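TRAP-T family transporter, DctP (Periplasmic binding) subunit (Sulfitobacter sp. NAS-14.1, PDB 4PF8) binds beta-D-galacturonate and, as the periplasmic solute-binding subunit of a TRAP transporter, probably hands this sugar acid to its membrane partner for uptake. Local coordinates at residues R27-H32 with G85-G90. Residues are numbered along the deposited sequence; the frame is centred on the assembly and turned at random.
Sequences RGWNIH and GVFSLG. With GTR (beta-D-galactopyranuronic acid), chain D.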
loop_
_atom_site.group_PDB
_atom_site.type_symbol
_atom_site.label_atom_id
_atom_site.label_comp_id
_atom_site.label_asym_id
_atom_site.label_seq_id
_atom_site.Cartn_x
_atom_site.Cartn_y
_atom_site.Cartn_z
ATOM N N ARG A 27 5.224 -10.202 17.676
ATOM C CA ARG A 27 3.913 -9.944 17.106
ATOM C C ARG A 27 4.053 -9.173 15.798
ATOM O O ARG A 27 4.771 -8.176 15.725
ATOM C CB ARG A 27 3.026 -9.181 18.083
ATOM C CG ARG A 27 2.753 -9.970 19.330
ATOM C CD ARG A 27 1.556 -9.424 20.082
ATOM N NE ARG A 27 1.418 -10.074 21.380
ATOM C CZ ARG A 27 1.186 -9.437 22.523
ATOM N NH1 ARG A 27 1.070 -8.116 22.552
ATOM N NH2 ARG A 27 1.071 -10.131 23.643
ATOM N N GLY A 28 3.379 -9.669 14.771
ATOM C CA GLY A 28 3.402 -9.065 13.450
ATOM C C GLY A 28 2.037 -8.580 13.009
ATOM O O GLY A 28 1.022 -9.215 13.294
ATOM N N TRP A 29 2.011 -7.422 12.361
ATOM C CA TRP A 29 0.752 -6.783 11.964
ATOM C C TRP A 29 0.486 -6.955 10.481
ATOM O O TRP A 29 1.358 -6.723 9.655
ATOM C CB TRP A 29 0.814 -5.294 12.257
ATOM C CG TRP A 29 -0.448 -4.511 11.957
ATOM C CD1 TRP A 29 -1.486 -4.271 12.803
ATOM C CD2 TRP A 29 -0.787 -3.879 10.717
ATOM N NE1 TRP A 29 -2.461 -3.519 12.175
ATOM C CE2 TRP A 29 -2.043 -3.255 10.895
ATOM C CE3 TRP A 29 -0.131 -3.736 9.493
ATOM C CZ2 TRP A 29 -2.665 -2.522 9.875
ATOM C CZ3 TRP A 29 -0.747 -3.007 8.482
ATOM C CH2 TRP A 29 -1.993 -2.403 8.686
ATOM N N ASN A 30 -0.741 -7.344 10.163
ATOM C CA ASN A 30 -1.216 -7.420 8.785
ATOM C C ASN A 30 -2.630 -6.879 8.767
ATOM O O ASN A 30 -3.447 -7.256 9.597
ATOM C CB ASN A 30 -1.224 -8.879 8.367
ATOM C CG ASN A 30 -1.616 -9.101 6.906
ATOM O OD1 ASN A 30 -1.529 -8.211 6.056
ATOM N ND2 ASN A 30 -1.978 -10.311 6.605
ATOM N N ILE A 31 -2.933 -6.024 7.788
ATOM C CA ILE A 31 -4.274 -5.497 7.613
ATOM C C ILE A 31 -5.207 -6.461 6.873
ATOM O O ILE A 31 -6.422 -6.348 6.963
ATOM C CB ILE A 31 -4.217 -4.143 6.876
ATOM C CG1 ILE A 31 -5.455 -3.290 7.146
ATOM C CG2 ILE A 31 -3.994 -4.337 5.377
ATOM C CD1 ILE A 31 -5.278 -1.848 6.639
ATOM N N HIS A 32 -4.626 -7.405 6.136
ATOM C CA HIS A 32 -5.397 -8.228 5.211
ATOM C C HIS A 32 -5.992 -9.489 5.774
ATOM O O HIS A 32 -5.598 -9.945 6.849
ATOM C CB HIS A 32 -4.504 -8.578 4.046
ATOM C CG HIS A 32 -4.198 -7.409 3.189
ATOM N ND1 HIS A 32 -5.158 -6.798 2.412
ATOM C CD2 HIS A 32 -3.061 -6.710 3.014
ATOM C CE1 HIS A 32 -4.607 -5.780 1.770
ATOM N NE2 HIS A 32 -3.342 -5.700 2.134
ATOM N N GLY A 85 5.792 -5.994 10.609
ATOM C CA GLY A 85 4.555 -5.766 9.894
ATOM C C GLY A 85 4.802 -5.600 8.424
ATOM O O GLY A 85 5.936 -5.445 8.007
ATOM N N VAL A 86 3.747 -5.675 7.640
ATOM C CA VAL A 86 3.798 -5.177 6.274
ATOM C C VAL A 86 2.866 -3.985 6.215
ATOM O O VAL A 86 1.671 -4.108 6.512
ATOM C CB VAL A 86 3.389 -6.216 5.240
ATOM C CG1 VAL A 86 3.245 -5.579 3.866
ATOM C CG2 VAL A 86 4.414 -7.349 5.193
ATOM N N PHE A 87 3.441 -2.857 5.853
ATOM C CA PHE A 87 2.725 -1.591 5.794
ATOM C C PHE A 87 2.761 -1.013 4.386
ATOM O O PHE A 87 3.821 -0.954 3.757
ATOM C CB PHE A 87 3.366 -0.537 6.707
ATOM C CG PHE A 87 3.442 -0.908 8.148
ATOM C CD1 PHE A 87 2.324 -1.242 8.873
ATOM C CD2 PHE A 87 4.645 -0.815 8.823
ATOM C CE1 PHE A 87 2.404 -1.563 10.203
ATOM C CE2 PHE A 87 4.725 -1.114 10.188
ATOM C CZ PHE A 87 3.596 -1.511 10.859
ATOM N N SER A 88 1.626 -0.518 3.937
ATOM C CA SER A 88 1.623 0.303 2.740
ATOM C C SER A 88 2.426 1.550 3.052
ATOM O O SER A 88 2.287 2.131 4.144
ATOM C CB SER A 88 0.196 0.688 2.405
ATOM O OG SER A 88 0.112 1.607 1.320
ATOM N N LEU A 89 3.218 2.010 2.089
ATOM C CA LEU A 89 3.883 3.285 2.265
ATOM C C LEU A 89 2.905 4.475 2.204
ATOM O O LEU A 89 3.268 5.599 2.558
ATOM C CB LEU A 89 5.001 3.421 1.253
ATOM C CG LEU A 89 6.315 2.808 1.702
ATOM C CD1 LEU A 89 6.205 1.341 1.981
ATOM C CD2 LEU A 89 7.419 3.068 0.660
ATOM N N GLY A 90 1.660 4.239 1.804
ATOM C CA GLY A 90 0.691 5.313 1.701
ATOM C C GLY A 90 0.506 6.050 3.024
ATOM O O GLY A 90 0.733 7.246 3.135
HETATM C C1 GTR D . -4.297 -1.875 0.316
HETATM C C2 GTR D . -3.033 -1.972 1.104
HETATM C C3 GTR D . -3.405 -1.882 2.573
HETATM C C4 GTR D . -4.109 -0.568 2.884
HETATM C C5 GTR D . -5.325 -0.514 1.966
HETATM C C6 GTR D . -6.055 0.815 2.127
HETATM O O1 GTR D . -4.003 -1.890 -1.117
HETATM O O2 GTR D . -2.440 -3.270 0.827
HETATM O O3 GTR D . -2.164 -1.880 3.311
HETATM O O4 GTR D . -3.203 0.504 2.571
HETATM O O5 GTR D . -4.951 -0.672 0.582
HETATM O O6A GTR D . -6.615 1.254 1.088
HETATM O O6B GTR D . -6.175 1.304 3.274
HETATM O O HOH W 1 -0.559 -5.545 5.844
#
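Trp29 and Phe87 meet obliquely, Trp29 CE3 lying 3.4 Å from Phe87 CE1, with the ring planes inclined at 38°. With CG anti to the backbone N (chi1 -177°), the indole reaches over to the neighbouring strand, where Val86 O sits in its plane at the edge, 3.3 Å from Trp29 CZ3. Gly85, the bridge partner of Trp29, has no side chain, and a CB there would crowd Phe87 CZ. The backbones are joined where Val86 N donates to Trp29 O (3.3 Å). Strands 26-29 and 84-88 are parallel neighbours in the five-stranded mixed sheet of one lobe of this family 7 solute-binding protein, and both strands lead from the sheet into the sugar pocket. Beyond the bridge they diverge, and a water spans the gap, accepting from Ile31 N and donating to Val86 O (2.7 Å). Asn30 OD1 weakly accepts from His32 N, while its amide nitrogen is held by Ser39 and His63. His32 NE2 donates to galacturonate O2 (2.9 Å), and Ile31 CG2 packs over one face of the imidazole and approaches sugar O3. From the other strand Ser88 CB comes 3.4 Å from galacturonate O4; Ser88 OG N-caps the following helix by accepting from Gly90 N (3.1 Å). Trp29 NE1 is hydrogen-bonded to Gly68 O. Replacing Trp29 with an alanine would probably open a gap beside Phe87 and leave Gly68 O without this partner. Helix 70-79 packs on both rings through Gln70, which also bonds Ser88 N and the sugar.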